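Local structure of YrdC-like domain-containing protein (Streptococcus mutans, 3L7V) at residues Arg104-Tyr117 with Leu127-Glu139. The protein is of unknown function but probably binds double-stranded RNA and may take part in tRNA modification. Sequence-based numbering, arbitrary orientation.
With SO4 (sulfate ion), chain C.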
ATOM      1  N   ARG A 104       5.890 -12.858  -1.277  1.00 24.03           N
ATOM      2  CA  ARG A 104       7.095 -13.691  -1.239  1.00 25.05           C
ATOM      3  C   ARG A 104       7.762 -13.858  -2.606  1.00 25.78           C
ATOM      4  O   ARG A 104       8.966 -14.105  -2.689  1.00 26.53           O
ATOM      5  CB  ARG A 104       6.782 -15.066  -0.647  1.00 21.29           C
ATOM      6  CG  ARG A 104       6.351 -15.048   0.815  1.00 20.34           C
ATOM      7  CD  ARG A 104       6.087 -16.465   1.308  1.00 22.44           C
ATOM      8  NE  ARG A 104       5.704 -16.520   2.713  1.00 29.29           N
ATOM      9  CZ  ARG A 104       4.567 -17.035   3.171  1.00 28.20           C
ATOM     10  NH1 ARG A 104       3.672 -17.559   2.342  1.00 32.40           N
ATOM     11  NH2 ARG A 104       4.335 -17.042   4.471  1.00 26.27           N
ATOM     12  N   ALA A 105       6.988 -13.716  -3.673  1.00 19.10           N
ATOM     13  CA  ALA A 105       7.557 -13.727  -5.022  1.00 19.66           C
ATOM     14  C   ALA A 105       8.352 -12.469  -5.376  1.00 24.70           C
ATOM     15  O   ALA A 105       9.229 -12.529  -6.237  1.00 24.60           O
ATOM     16  CB  ALA A 105       6.458 -13.972  -6.081  1.00 16.57           C
ATOM     17  N   LEU A 106       8.049 -11.343  -4.719  1.00 26.14           N
ATOM     18  CA  LEU A 106       8.567 -10.022  -5.130  1.00 22.42           C
ATOM     19  C   LEU A 106       9.624  -9.374  -4.212  1.00 21.80           C
ATOM     20  O   LEU A 106      10.546  -8.708  -4.687  1.00 24.06           O
ATOM     21  CB  LEU A 106       7.405  -9.027  -5.319  1.00 22.93           C
ATOM     22  CG  LEU A 106       6.310  -9.317  -6.354  1.00 25.68           C
ATOM     23  CD1 LEU A 106       5.394  -8.096  -6.553  1.00 27.36           C
ATOM     24  CD2 LEU A 106       6.916  -9.744  -7.674  1.00 21.26           C
ATOM     25  N   ALA A 107       9.478  -9.549  -2.907  1.00 15.52           N
ATOM     26  CA  ALA A 107      10.317  -8.845  -1.937  1.00 19.79           C
ATOM     27  C   ALA A 107      11.294  -9.769  -1.220  1.00 22.00           C
ATOM     28  O   ALA A 107      10.973 -10.921  -0.974  1.00 25.37           O
ATOM     29  CB  ALA A 107       9.428  -8.108  -0.906  1.00 14.87           C
ATOM     30  N   GLN A 108      12.480  -9.255  -0.893  1.00 16.85           N
ATOM     31  CA  GLN A 108      13.450  -9.980  -0.068  1.00 18.57           C
ATOM     32  C   GLN A 108      12.966 -10.010   1.381  1.00 26.06           C
ATOM     33  O   GLN A 108      12.478  -8.990   1.900  1.00 22.03           O
ATOM     34  CB  GLN A 108      14.824  -9.290  -0.090  1.00 15.95           C
ATOM     35  CG  GLN A 108      15.550  -9.297  -1.413  1.00 20.10           C
ATOM     36  CD  GLN A 108      16.881  -8.565  -1.354  1.00 27.59           C
ATOM     37  OE1 GLN A 108      17.555  -8.544  -0.325  1.00 31.39           O
ATOM     38  NE2 GLN A 108      17.255  -7.948  -2.460  1.00 31.17           N
ATOM     39  N   LEU A 109      13.136 -11.157   2.037  1.00 19.68           N
ATOM     40  CA  LEU A 109      12.603 -11.386   3.387  1.00 24.94           C
ATOM     41  C   LEU A 109      13.590 -12.166   4.274  1.00 24.06           C
ATOM     42  O   LEU A 109      14.443 -12.902   3.765  1.00 19.55           O
ATOM     43  CB  LEU A 109      11.296 -12.187   3.291  1.00 28.69           C
ATOM     44  CG  LEU A 109       9.903 -11.540   3.216  1.00 29.42           C
ATOM     45  CD1 LEU A 109       9.956 -10.077   2.904  1.00 33.30           C
ATOM     46  CD2 LEU A 109       9.009 -12.264   2.225  1.00 24.48           C
ATOM     47  N   THR A 110      13.480 -11.991   5.590  1.00 25.32           N
ATOM     48  CA  THR A 110      14.073 -12.928   6.565  1.00 25.59           C
ATOM     49  C   THR A 110      12.963 -13.737   7.249  1.00 29.22           C
ATOM     50  O   THR A 110      11.780 -13.410   7.107  1.00 25.82           O
ATOM     51  CB  THR A 110      14.880 -12.210   7.660  1.00 20.94           C
ATOM     52  OG1 THR A 110      14.017 -11.345   8.404  1.00 21.78           O
ATOM     53  CG2 THR A 110      16.020 -11.401   7.063  1.00 23.31           C
ATOM     54  N   PRO A 111      13.327 -14.797   7.997  1.00 28.49           N
ATOM     55  CA  PRO A 111      12.238 -15.551   8.635  1.00 18.59           C
ATOM     56  C   PRO A 111      11.454 -14.740   9.677  1.00 13.97           C
ATOM     57  O   PRO A 111      10.245 -14.931   9.774  1.00 20.52           O
ATOM     58  CB  PRO A 111      12.961 -16.755   9.265  1.00 26.94           C
ATOM     59  CG  PRO A 111      14.210 -16.922   8.431  1.00 29.49           C
ATOM     60  CD  PRO A 111      14.619 -15.504   8.094  1.00 31.58           C
ATOM     61  N   GLU A 112      12.111 -13.869  10.439  1.00 11.71           N
ATOM     62  CA  GLU A 112      11.402 -12.955  11.349  1.00 15.74           C
ATOM     63  C   GLU A 112      10.420 -12.012  10.605  1.00 22.15           C
ATOM     64  O   GLU A 112       9.274 -11.844  11.015  1.00 18.29           O
ATOM     65  CB  GLU A 112      12.394 -12.124  12.173  1.00 20.32           C
ATOM     66  CG  GLU A 112      13.090 -12.885  13.300  1.00 34.36           C
ATOM     67  CD  GLU A 112      14.331 -12.170  13.860  1.00 39.49           C
ATOM     68  OE1 GLU A 112      15.056 -11.485  13.096  1.00 34.20           O
ATOM     69  OE2 GLU A 112      14.586 -12.312  15.076  1.00 46.55           O
ATOM     70  N   ILE A 113      10.875 -11.392   9.519  1.00 16.67           N
ATOM     71  CA  ILE A 113      10.026 -10.450   8.787  1.00 16.73           C
ATOM     72  C   ILE A 113       8.829 -11.175   8.186  1.00 25.13           C
ATOM     73  O   ILE A 113       7.688 -10.694   8.295  1.00 24.01           O
ATOM     74  CB  ILE A 113      10.803  -9.676   7.691  1.00 16.35           C
ATOM     75  CG1 ILE A 113      11.828  -8.736   8.334  1.00 17.92           C
ATOM     76  CG2 ILE A 113       9.840  -8.865   6.828  1.00 20.67           C
ATOM     77  CD1 ILE A 113      12.942  -8.288   7.428  1.00  4.14           C
ATOM     78  N   ASP A 114       9.087 -12.329   7.562  1.00 22.55           N
ATOM     79  CA  ASP A 114       8.023 -13.182   7.027  1.00 17.11           C
ATOM     80  C   ASP A 114       6.969 -13.509   8.099  1.00 21.19           C
ATOM     81  O   ASP A 114       5.772 -13.366   7.855  1.00 16.46           O
ATOM     82  CB  ASP A 114       8.604 -14.476   6.432  1.00 19.96           C
ATOM     83  CG  ASP A 114       7.527 -15.374   5.758  1.00 43.31           C
ATOM     84  OD1 ASP A 114       6.364 -15.399   6.215  1.00 43.63           O
ATOM     85  OD2 ASP A 114       7.850 -16.074   4.771  1.00 42.75           O
ATOM     86  N   ALA A 115       7.429 -13.944   9.274  1.00 22.51           N
ATOM     87  CA  ALA A 115       6.570 -14.253  10.420  1.00 18.44           C
ATOM     88  C   ALA A 115       5.800 -13.029  10.952  1.00 18.99           C
ATOM     89  O   ALA A 115       4.646 -13.152  11.381  1.00 15.62           O
ATOM     90  CB  ALA A 115       7.404 -14.877  11.555  1.00  6.96           C
ATOM     91  N   PHE A 116       6.463 -11.871  10.965  1.00 15.15           N
ATOM     92  CA  PHE A 116       5.833 -10.582  11.329  1.00 18.40           C
ATOM     93  C   PHE A 116       4.608 -10.268  10.450  1.00 20.84           C
ATOM     94  O   PHE A 116       3.543  -9.961  10.973  1.00 18.91           O
ATOM     95  CB  PHE A 116       6.864  -9.435  11.267  1.00 15.75           C
ATOM     96  CG  PHE A 116       6.353  -8.101  11.794  1.00 19.02           C
ATOM     97  CD1 PHE A 116       6.147  -7.905  13.153  1.00 19.38           C
ATOM     98  CD2 PHE A 116       6.124  -7.034  10.930  1.00 17.65           C
ATOM     99  CE1 PHE A 116       5.685  -6.688  13.640  1.00 20.86           C
ATOM    100  CE2 PHE A 116       5.663  -5.813  11.408  1.00 20.25           C
ATOM    101  CZ  PHE A 116       5.444  -5.639  12.765  1.00 20.71           C
ATOM    102  N   TYR A 117       4.766 -10.372   9.127  1.00 20.98           N
ATOM    103  CA  TYR A 117       3.666 -10.185   8.168  1.00 19.82           C
ATOM    104  C   TYR A 117       2.506 -11.198   8.287  1.00 24.95           C
ATOM    105  O   TYR A 117       1.334 -10.824   8.153  1.00 25.01           O
ATOM    106  CB  TYR A 117       4.205 -10.279   6.742  1.00 17.86           C
ATOM    107  CG  TYR A 117       4.544  -8.981   6.035  1.00 20.29           C
ATOM    108  CD1 TYR A 117       5.863  -8.549   5.929  1.00 19.23           C
ATOM    109  CD2 TYR A 117       3.549  -8.218   5.413  1.00 19.69           C
ATOM    110  CE1 TYR A 117       6.185  -7.384   5.237  1.00 21.38           C
ATOM    111  CE2 TYR A 117       3.857  -7.053   4.725  1.00 13.90           C
ATOM    112  CZ  TYR A 117       5.169  -6.640   4.639  1.00 23.48           C
ATOM    113  OH  TYR A 117       5.479  -5.482   3.958  1.00 24.46           O
ATOM    114  N   LEU A 127      -1.067  -3.047   7.194  1.00 11.01           N
ATOM    115  CA  LEU A 127       0.373  -2.914   7.457  1.00 18.65           C
ATOM    116  C   LEU A 127       1.177  -2.612   6.183  1.00 22.64           C
ATOM    117  O   LEU A 127       0.968  -3.266   5.162  1.00 26.11           O
ATOM    118  CB  LEU A 127       0.899  -4.215   8.121  1.00 16.41           C
ATOM    119  CG  LEU A 127       2.400  -4.385   8.351  1.00 20.82           C
ATOM    120  CD1 LEU A 127       2.861  -3.586   9.586  1.00 19.94           C
ATOM    121  CD2 LEU A 127       2.735  -5.864   8.515  1.00 26.07           C
ATOM    122  N   GLY A 128       2.103  -1.648   6.253  1.00 20.43           N
ATOM    123  CA  GLY A 128       3.054  -1.384   5.173  1.00 16.16           C
ATOM    124  C   GLY A 128       4.539  -1.400   5.588  1.00 19.89           C
ATOM    125  O   GLY A 128       4.913  -0.814   6.602  1.00 19.02           O
ATOM    126  N   CYS A 129       5.393  -2.073   4.814  1.00 13.94           N
ATOM    127  CA  CYS A 129       6.821  -2.149   5.142  1.00 22.80           C
ATOM    128  C   CYS A 129       7.697  -1.834   3.935  1.00 12.02           C
ATOM    129  O   CYS A 129       7.435  -2.305   2.822  1.00 13.21           O
ATOM    130  CB  CYS A 129       7.218  -3.535   5.697  1.00 28.11           C
ATOM    131  SG  CYS A 129       6.487  -4.085   7.292  1.00 26.02           S
ATOM    132  N   ILE A 130       8.755  -1.065   4.173  1.00 14.41           N
ATOM    133  CA  ILE A 130       9.721  -0.707   3.139  1.00 17.69           C
ATOM    134  C   ILE A 130      10.763  -1.813   2.997  1.00 22.24           C
ATOM    135  O   ILE A 130      11.555  -2.047   3.923  1.00 22.84           O
ATOM    136  CB  ILE A 130      10.419   0.628   3.472  1.00 20.16           C
ATOM    137  CG1 ILE A 130       9.378   1.730   3.661  1.00 28.38           C
ATOM    138  CG2 ILE A 130      11.431   1.022   2.380  1.00 11.95           C
ATOM    139  CD1 ILE A 130       9.982   3.085   3.866  1.00 32.92           C
ATOM    140  N   LEU A 131      10.748  -2.481   1.837  1.00 19.28           N
ATOM    141  CA  LEU A 131      11.635  -3.618   1.529  1.00 21.06           C
ATOM    142  C   LEU A 131      12.401  -3.482   0.180  1.00 17.96           C
ATOM    143  O   LEU A 131      12.007  -2.706  -0.683  1.00 19.93           O
ATOM    144  CB  LEU A 131      10.812  -4.919   1.536  1.00 18.02           C
ATOM    145  CG  LEU A 131      10.220  -5.354   2.888  1.00 18.52           C
ATOM    146  CD1 LEU A 131       9.096  -6.387   2.721  1.00  7.93           C
ATOM    147  CD2 LEU A 131      11.326  -5.872   3.836  1.00 12.86           C
ATOM    148  N   PRO A 132      13.497  -4.244   0.000  1.00 18.63           N
ATOM    149  CA  PRO A 132      14.179  -4.332  -1.307  1.00 18.44           C
ATOM    150  C   PRO A 132      13.518  -5.371  -2.218  1.00 20.14           C
ATOM    151  O   PRO A 132      12.864  -6.279  -1.717  1.00 30.63           O
ATOM    152  CB  PRO A 132      15.592  -4.826  -0.948  1.00 17.03           C
ATOM    153  CG  PRO A 132      15.621  -4.969   0.587  1.00 17.83           C
ATOM    154  CD  PRO A 132      14.179  -5.056   1.025  1.00 15.76           C
ATOM    155  N   TRP A 133      13.696  -5.253  -3.530  1.00 24.09           N
ATOM    156  CA  TRP A 133      13.199  -6.275  -4.476  1.00 24.96           C
ATOM    157  C   TRP A 133      14.174  -7.438  -4.628  1.00 24.59           C
ATOM    158  O   TRP A 133      15.393  -7.250  -4.577  1.00 28.36           O
ATOM    159  CB  TRP A 133      12.941  -5.674  -5.872  1.00 14.74           C
ATOM    160  CG  TRP A 133      11.710  -4.813  -5.972  1.00 21.85           C
ATOM    161  CD1 TRP A 133      11.531  -3.565  -5.432  1.00 22.98           C
ATOM    162  CD2 TRP A 133      10.492  -5.127  -6.668  1.00 23.06           C
ATOM    163  NE1 TRP A 133      10.274  -3.091  -5.742  1.00 24.00           N
ATOM    164  CE2 TRP A 133       9.621  -4.026  -6.504  1.00 23.74           C
ATOM    165  CE3 TRP A 133      10.053  -6.229  -7.414  1.00 26.39           C
ATOM    166  CZ2 TRP A 133       8.335  -4.000  -7.054  1.00 23.25           C
ATOM    167  CZ3 TRP A 133       8.774  -6.199  -7.960  1.00 28.67           C
ATOM    168  CH2 TRP A 133       7.933  -5.089  -7.777  1.00 23.60           C
ATOM    169  N   LYS A 134      13.641  -8.636  -4.828  1.00 26.17           N
ATOM    170  CA  LYS A 134      14.473  -9.769  -5.246  1.00 34.44           C
ATOM    171  C   LYS A 134      15.078  -9.500  -6.623  1.00 36.92           C
ATOM    172  O   LYS A 134      14.379  -9.049  -7.530  1.00 39.09           O
ATOM    173  CB  LYS A 134      13.649 -11.052  -5.290  1.00 30.38           C
ATOM    174  CG  LYS A 134      13.328 -11.602  -3.926  1.00 32.23           C
ATOM    175  CD  LYS A 134      11.998 -12.324  -3.947  1.00 39.42           C
ATOM    176  CE  LYS A 134      12.182 -13.813  -4.097  1.00 46.03           C
ATOM    177  NZ  LYS A 134      12.695 -14.356  -2.818  1.00 54.90           N
ATOM    178  N   ALA A 135      16.371  -9.776  -6.778  1.00 37.72           N
ATOM    179  CA  ALA A 135      17.064  -9.505  -8.044  1.00 41.24           C
ATOM    180  C   ALA A 135      16.267  -9.937  -9.271  1.00 41.33           C
ATOM    181  O   ALA A 135      16.113  -9.169 -10.220  1.00 42.42           O
ATOM    182  CB  ALA A 135      18.438 -10.160  -8.067  1.00 37.33           C
ATOM    183  N   GLU A 136      15.769 -11.169  -9.247  1.00 35.24           N
ATOM    184  CA  GLU A 136      15.103 -11.736 -10.407  1.00 40.01           C
ATOM    185  C   GLU A 136      13.750 -11.067 -10.659  1.00 40.87           C
ATOM    186  O   GLU A 136      13.317 -10.937 -11.809  1.00 34.28           O
ATOM    187  CB  GLU A 136      14.932 -13.244 -10.231  1.00 48.53           C
ATOM    188  CG  GLU A 136      14.265 -13.930 -11.405  1.00 60.23           C
ATOM    189  CD  GLU A 136      15.235 -14.261 -12.521  1.00 69.55           C
ATOM    190  OE1 GLU A 136      15.229 -13.553 -13.551  1.00 71.76           O
ATOM    191  OE2 GLU A 136      16.004 -15.232 -12.365  1.00 76.58           O
ATOM    192  N   ALA A 137      13.091 -10.648  -9.580  1.00 38.87           N
ATOM    193  CA  ALA A 137      11.811  -9.945  -9.675  1.00 34.12           C
ATOM    194  C   ALA A 137      11.988  -8.570 -10.298  1.00 22.15           C
ATOM    195  O   ALA A 137      11.151  -8.113 -11.073  1.00 17.20           O
ATOM    196  CB  ALA A 137      11.175  -9.812  -8.300  1.00 43.33           C
ATOM    197  N   TYR A 138      13.084  -7.910  -9.941  1.00 22.69           N
ATOM    198  CA  TYR A 138      13.363  -6.576 -10.432  1.00 29.42           C
ATOM    199  C   TYR A 138      13.689  -6.609 -11.933  1.00 32.93           C
ATOM    200  O   TYR A 138      13.345  -5.676 -12.673  1.00 29.68           O
ATOM    201  CB  TYR A 138      14.488  -5.931  -9.611  1.00 31.05           C
ATOM    202  CG  TYR A 138      14.711  -4.469  -9.902  1.00 25.47           C
ATOM    203  CD1 TYR A 138      13.886  -3.494  -9.353  1.00 22.97           C
ATOM    204  CD2 TYR A 138      15.746  -4.058 -10.730  1.00 30.42           C
ATOM    205  CE1 TYR A 138      14.087  -2.140  -9.625  1.00 24.40           C
ATOM    206  CE2 TYR A 138      15.956  -2.711 -11.004  1.00 31.30           C
ATOM    207  CZ  TYR A 138      15.125  -1.757 -10.452  0.50 24.30           C
ATOM    208  OH  TYR A 138      15.338  -0.422 -10.730  0.50 22.53           O
ATOM    209  N   GLU A 139      14.338  -7.684 -12.380  1.00 32.21           N
ATOM    210  CA  GLU A 139      14.559  -7.889 -13.817  1.00 38.86           C
ATOM    211  C   GLU A 139      13.235  -7.992 -14.563  1.00 34.11           C
ATOM    212  O   GLU A 139      13.011  -7.281 -15.536  1.00 34.48           O
ATOM    213  CB  GLU A 139      15.402  -9.137 -14.093  1.00 45.07           C
ATOM    214  CG  GLU A 139      16.873  -8.971 -13.751  1.00 52.94           C
ATOM    215  CD  GLU A 139      17.433  -7.661 -14.264  1.00 65.20           C
ATOM    216  OE1 GLU A 139      17.207  -7.343 -15.452  1.00 71.16           O
ATOM    217  OE2 GLU A 139      18.093  -6.948 -13.480  1.00 70.36           O
TER
HETATM  218  S   SO4 C 263      17.601 -12.382  -4.000  1.00 65.97           S
HETATM  219  O1  SO4 C 263      18.638 -12.751  -3.042  1.00 65.68           O
HETATM  220  O2  SO4 C 263      17.790 -10.980  -4.372  1.00 60.97           O
HETATM  221  O3  SO4 C 263      17.711 -13.223  -5.191  1.00 68.38           O
HETATM  222  O4  SO4 C 263      16.281 -12.598  -3.404  1.00 66.94           O
HETATM  223  O   HOH W   1      10.881 -13.901  -0.527  1.00 45.83           O
HETATM  224  O   HOH W   2      13.754 -13.850   0.079  1.00 46.49           O
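Helix 111-123 packing on strand 127-132 of the mixed sheet, with a single beta bridge beyond it, shows how one face of a strand takes up a helix that runs nearly antiparallel to it: the axes of segments 111-117 and 127-132 approach to 11.2 Å at 160°. Leu127, Cys129 and Leu131 turn toward the helix. Leu127 sets CD2 off-centre over one face of the Tyr117 ring, a CH-pi contact 4.3 Å from the ring centroid, while its CD1 lies 4.0 Å from Phe116 CE2. Cys129 SG approaches the Tyr117 ring obliquely, 4.5 Å from the centroid. The Tyr117 hydroxyl passes Cys129 CB and hydrogen-bonds to Phe161 O, so this buried polar atom is satisfied by a backbone carbonyl of neighbouring strand 158-163. Leu131 CD1 packs against Ala107 CB, Leu109 CD1 and Tyr117, whose side chain comes from the opposite direction.

Where the strand ends, Ala107 and Trp133 form an antiparallel non-hydrogen-bonded pair, flanked by Gln108 N to Pro132 O and Lys134 N to Leu106 O, both N-H...O angles 168°. The extended Gln108 side chain, chi2 179°, crosses Pro132 and adds a third bond: NE2 donates to Trp133 O over 2.9 Å, from above the carbonyl plane. Lys134, bent along its chain, lays CD 3.4 Å from Ala107 O, and its NZ donates to a water that in turn donates to Arg104 O and Ala107 O. Ala135 N binds O2 of a sulfate, likely a crystallisation additive, at 3.0 Å. The whole is a helix packed on one face of a mixed sheet, with a single beta bridge joining the loop after helix 100-106 to the end of strand 127-132, within the YrdC-like domain.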